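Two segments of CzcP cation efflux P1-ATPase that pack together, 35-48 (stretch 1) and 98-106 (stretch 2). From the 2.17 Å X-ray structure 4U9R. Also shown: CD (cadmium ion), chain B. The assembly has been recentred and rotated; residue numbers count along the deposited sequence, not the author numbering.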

# COMPACT_ATOMS: atom_id res chain seq x y z
N PRO A 35 -0.67 4.96 -6.74
CA PRO A 35 0.40 4.67 -7.70
C PRO A 35 1.60 3.99 -7.06
O PRO A 35 1.99 4.32 -5.94
CB PRO A 35 0.79 6.06 -8.23
CG PRO A 35 0.35 7.01 -7.18
CD PRO A 35 -0.89 6.41 -6.57
N GLY A 36 2.15 2.99 -7.74
CA GLY A 36 3.45 2.42 -7.36
C GLY A 36 3.43 1.41 -6.23
O GLY A 36 4.41 1.27 -5.50
N LEU A 37 2.32 0.70 -6.07
CA LEU A 37 2.29 -0.42 -5.15
C LEU A 37 2.89 -1.63 -5.85
O LEU A 37 2.75 -1.77 -7.07
CB LEU A 37 0.85 -0.75 -4.74
CG LEU A 37 -0.01 0.35 -4.11
CD1 LEU A 37 -1.25 -0.29 -3.51
CD2 LEU A 37 0.74 1.12 -3.04
N PRO A 38 3.55 -2.52 -5.08
CA PRO A 38 4.01 -3.80 -5.64
C PRO A 38 2.86 -4.62 -6.21
O PRO A 38 2.93 -5.10 -7.34
CB PRO A 38 4.63 -4.53 -4.44
CG PRO A 38 4.23 -3.76 -3.23
CD PRO A 38 4.00 -2.35 -3.69
N ASP A 39 1.80 -4.77 -5.41
CA ASP A 39 0.59 -5.44 -5.86
C ASP A 39 -0.62 -4.89 -5.10
O ASP A 39 -0.46 -4.06 -4.19
CB ASP A 39 0.71 -6.97 -5.69
CG ASP A 39 1.10 -7.38 -4.28
OD1 ASP A 39 0.73 -6.69 -3.31
OD2 ASP A 39 1.78 -8.42 -4.12
N SER A 40 -1.80 -5.36 -5.46
CA SER A 40 -3.04 -4.91 -4.85
C SER A 40 -3.26 -5.53 -3.47
O SER A 40 -4.28 -5.26 -2.81
CB SER A 40 -4.21 -5.25 -5.76
OG SER A 40 -4.36 -6.64 -5.85
N SER A 41 -2.33 -6.36 -3.03
CA SER A 41 -2.37 -6.90 -1.69
C SER A 41 -1.58 -6.03 -0.69
O SER A 41 -1.65 -6.26 0.52
CB SER A 41 -1.82 -8.33 -1.71
OG SER A 41 -2.38 -9.05 -2.79
N ASP A 42 -0.83 -5.04 -1.19
CA ASP A 42 -0.09 -4.10 -0.32
C ASP A 42 -1.11 -3.48 0.64
O ASP A 42 -2.24 -3.22 0.25
CB ASP A 42 0.66 -3.06 -1.18
CG ASP A 42 1.37 -1.96 -0.34
OD1 ASP A 42 0.69 -1.08 0.16
OD2 ASP A 42 2.61 -1.92 -0.21
N PRO A 43 -0.73 -3.30 1.91
CA PRO A 43 -1.66 -2.85 2.93
C PRO A 43 -2.20 -1.43 2.74
O PRO A 43 -3.11 -1.03 3.49
CB PRO A 43 -0.84 -2.94 4.22
CG PRO A 43 0.57 -2.92 3.79
CD PRO A 43 0.59 -3.62 2.48
N CYS A 44 -1.64 -0.69 1.79
CA CYS A 44 -2.17 0.59 1.39
C CYS A 44 -3.64 0.45 0.88
O CYS A 44 -4.48 1.26 1.19
CB CYS A 44 -1.26 1.26 0.34
SG CYS A 44 -0.04 2.31 1.15
N VAL A 45 -3.93 -0.60 0.13
CA VAL A 45 -5.28 -0.87 -0.35
C VAL A 45 -6.29 -1.00 0.80
O VAL A 45 -7.38 -0.40 0.74
CB VAL A 45 -5.33 -2.12 -1.25
CG1 VAL A 45 -6.77 -2.41 -1.67
CG2 VAL A 45 -4.47 -1.90 -2.48
N GLU A 46 -5.91 -1.76 1.83
CA GLU A 46 -6.69 -1.93 3.08
C GLU A 46 -6.77 -0.65 3.89
O GLU A 46 -7.82 -0.35 4.50
CB GLU A 46 -6.08 -3.02 4.00
CG GLU A 46 -6.85 -3.31 5.29
CD GLU A 46 -6.04 -4.07 6.37
OE1 GLU A 46 -6.38 -5.23 6.71
OE2 GLU A 46 -5.06 -3.49 6.92
N ARG A 47 -5.68 0.10 3.96
CA ARG A 47 -5.74 1.40 4.63
C ARG A 47 -6.84 2.27 3.98
O ARG A 47 -7.67 2.85 4.67
CB ARG A 47 -4.42 2.15 4.57
CG ARG A 47 -3.53 1.93 5.77
CD ARG A 47 -2.23 2.76 5.70
NE ARG A 47 -1.17 2.08 6.46
CZ ARG A 47 -0.19 1.33 5.95
NH1 ARG A 47 -0.01 1.20 4.64
NH2 ARG A 47 0.65 0.74 6.78
N LEU A 48 -6.81 2.34 2.66
CA LEU A 48 -7.77 3.13 1.89
C LEU A 48 -9.18 2.64 2.14
O LEU A 48 -10.05 3.41 2.50
CB LEU A 48 -7.44 3.07 0.41
CG LEU A 48 -8.38 3.74 -0.59
CD1 LEU A 48 -8.65 5.16 -0.21
CD2 LEU A 48 -7.74 3.73 -1.97
CD CD B . 1.81 0.51 0.94
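Stretch 2 (98-106) VISSRFGHV

Stretch 2 leaves a helix (98-102) and enters a strand at Phe103, running against the direction of the helix that follows Asp42 in stretch 1; the two helix axes cross at 145° and approach to 10.4 Å. No hydrogen bond links the stretches, which are held by packing and by a shared cadmium ion. At the start of stretch 1, Pro35 CD lies 3.3 Å from Ser100 OG. The loop that follows borders the imidazole of His105: Gly36, at positive phi, places its O 3.6 Å from His105 ND1, and although the CA-to-CB bond of Leu37 points away, its CD2 reaches within 3.3 Å of His105 CE1. A type I turn from Asp39 to Asp42 then leads into the helix, which Asp42 caps by accepting from Cys44 N at OD1 (2.9 Å). Asp42 OD1 also binds the cadmium ion at 2.1 Å, joined by Cys44 SG at 2.6 Å, His105 NE2 at 2.2 Å and two atoms elsewhere in the structure, so the metal ties the start of the helix to His105 of stretch 2. Cys44 SG also packs 3.6 Å from Ile99 CG2. One turn on, the Arg47 guanidinium stacks flat on the Phe103 ring, centres 3.8 Å apart and planes at 12°, a cation-pi arrangement. Finally, Leu48 CB meets Ile99 CD1 at 3.9 Å.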

# COMPACT_ATOMS: atom_id res chain seq x y z
N VAL A 98 -3.56 11.13 0.22
CA VAL A 98 -2.86 11.19 1.49
C VAL A 98 -2.13 9.89 1.84
O VAL A 98 -1.00 9.93 2.32
CB VAL A 98 -3.80 11.51 2.65
CG1 VAL A 98 -3.04 11.47 3.96
CG2 VAL A 98 -4.44 12.88 2.45
N ILE A 99 -2.78 8.75 1.60
CA ILE A 99 -2.13 7.45 1.83
C ILE A 99 -0.91 7.29 0.92
O ILE A 99 0.17 6.91 1.37
CB ILE A 99 -3.12 6.30 1.66
CG1 ILE A 99 -4.10 6.32 2.83
CG2 ILE A 99 -2.40 4.96 1.60
CD1 ILE A 99 -5.30 5.44 2.64
N SER A 100 -1.10 7.58 -0.36
CA SER A 100 -0.08 7.48 -1.36
C SER A 100 1.16 8.36 -1.08
O SER A 100 2.29 7.95 -1.39
CB SER A 100 -0.66 7.89 -2.70
OG SER A 100 0.28 7.73 -3.73
N SER A 101 0.96 9.55 -0.53
CA SER A 101 2.07 10.46 -0.27
C SER A 101 2.81 10.07 1.00
O SER A 101 3.99 10.36 1.16
CB SER A 101 1.55 11.87 -0.12
OG SER A 101 0.95 12.05 1.15
N ARG A 102 2.08 9.43 1.91
CA ARG A 102 2.57 9.15 3.23
C ARG A 102 3.38 7.87 3.30
O ARG A 102 4.35 7.84 4.05
CB ARG A 102 1.41 9.10 4.23
CG ARG A 102 1.85 8.74 5.64
CD ARG A 102 0.95 9.38 6.69
NE ARG A 102 1.34 8.97 8.04
CZ ARG A 102 2.43 9.39 8.67
NH1 ARG A 102 3.27 10.25 8.10
NH2 ARG A 102 2.69 8.94 9.89
N PHE A 103 3.01 6.84 2.54
CA PHE A 103 3.66 5.53 2.61
C PHE A 103 4.46 5.17 1.39
O PHE A 103 3.91 5.08 0.29
CB PHE A 103 2.66 4.42 2.86
CG PHE A 103 1.90 4.60 4.13
CD1 PHE A 103 2.45 4.20 5.33
CD2 PHE A 103 0.66 5.21 4.12
CE1 PHE A 103 1.76 4.40 6.51
CE2 PHE A 103 -0.03 5.40 5.30
CZ PHE A 103 0.52 5.00 6.50
N GLY A 104 5.75 4.90 1.61
CA GLY A 104 6.68 4.53 0.56
C GLY A 104 6.83 3.03 0.49
O GLY A 104 6.49 2.31 1.43
N HIS A 105 7.32 2.56 -0.66
CA HIS A 105 7.66 1.16 -0.86
C HIS A 105 8.91 1.05 -1.74
O HIS A 105 9.06 1.77 -2.72
CB HIS A 105 6.54 0.41 -1.55
CG HIS A 105 5.19 0.97 -1.25
ND1 HIS A 105 4.63 2.00 -1.98
CD2 HIS A 105 4.29 0.66 -0.28
CE1 HIS A 105 3.45 2.30 -1.48
NE2 HIS A 105 3.22 1.50 -0.45
N VAL A 106 9.80 0.14 -1.36
CA VAL A 106 10.82 -0.37 -2.27
C VAL A 106 10.74 -1.89 -2.26
O VAL A 106 10.41 -2.51 -1.26
CB VAL A 106 12.26 0.08 -1.91
CG1 VAL A 106 12.44 1.56 -2.19
CG2 VAL A 106 12.62 -0.25 -0.47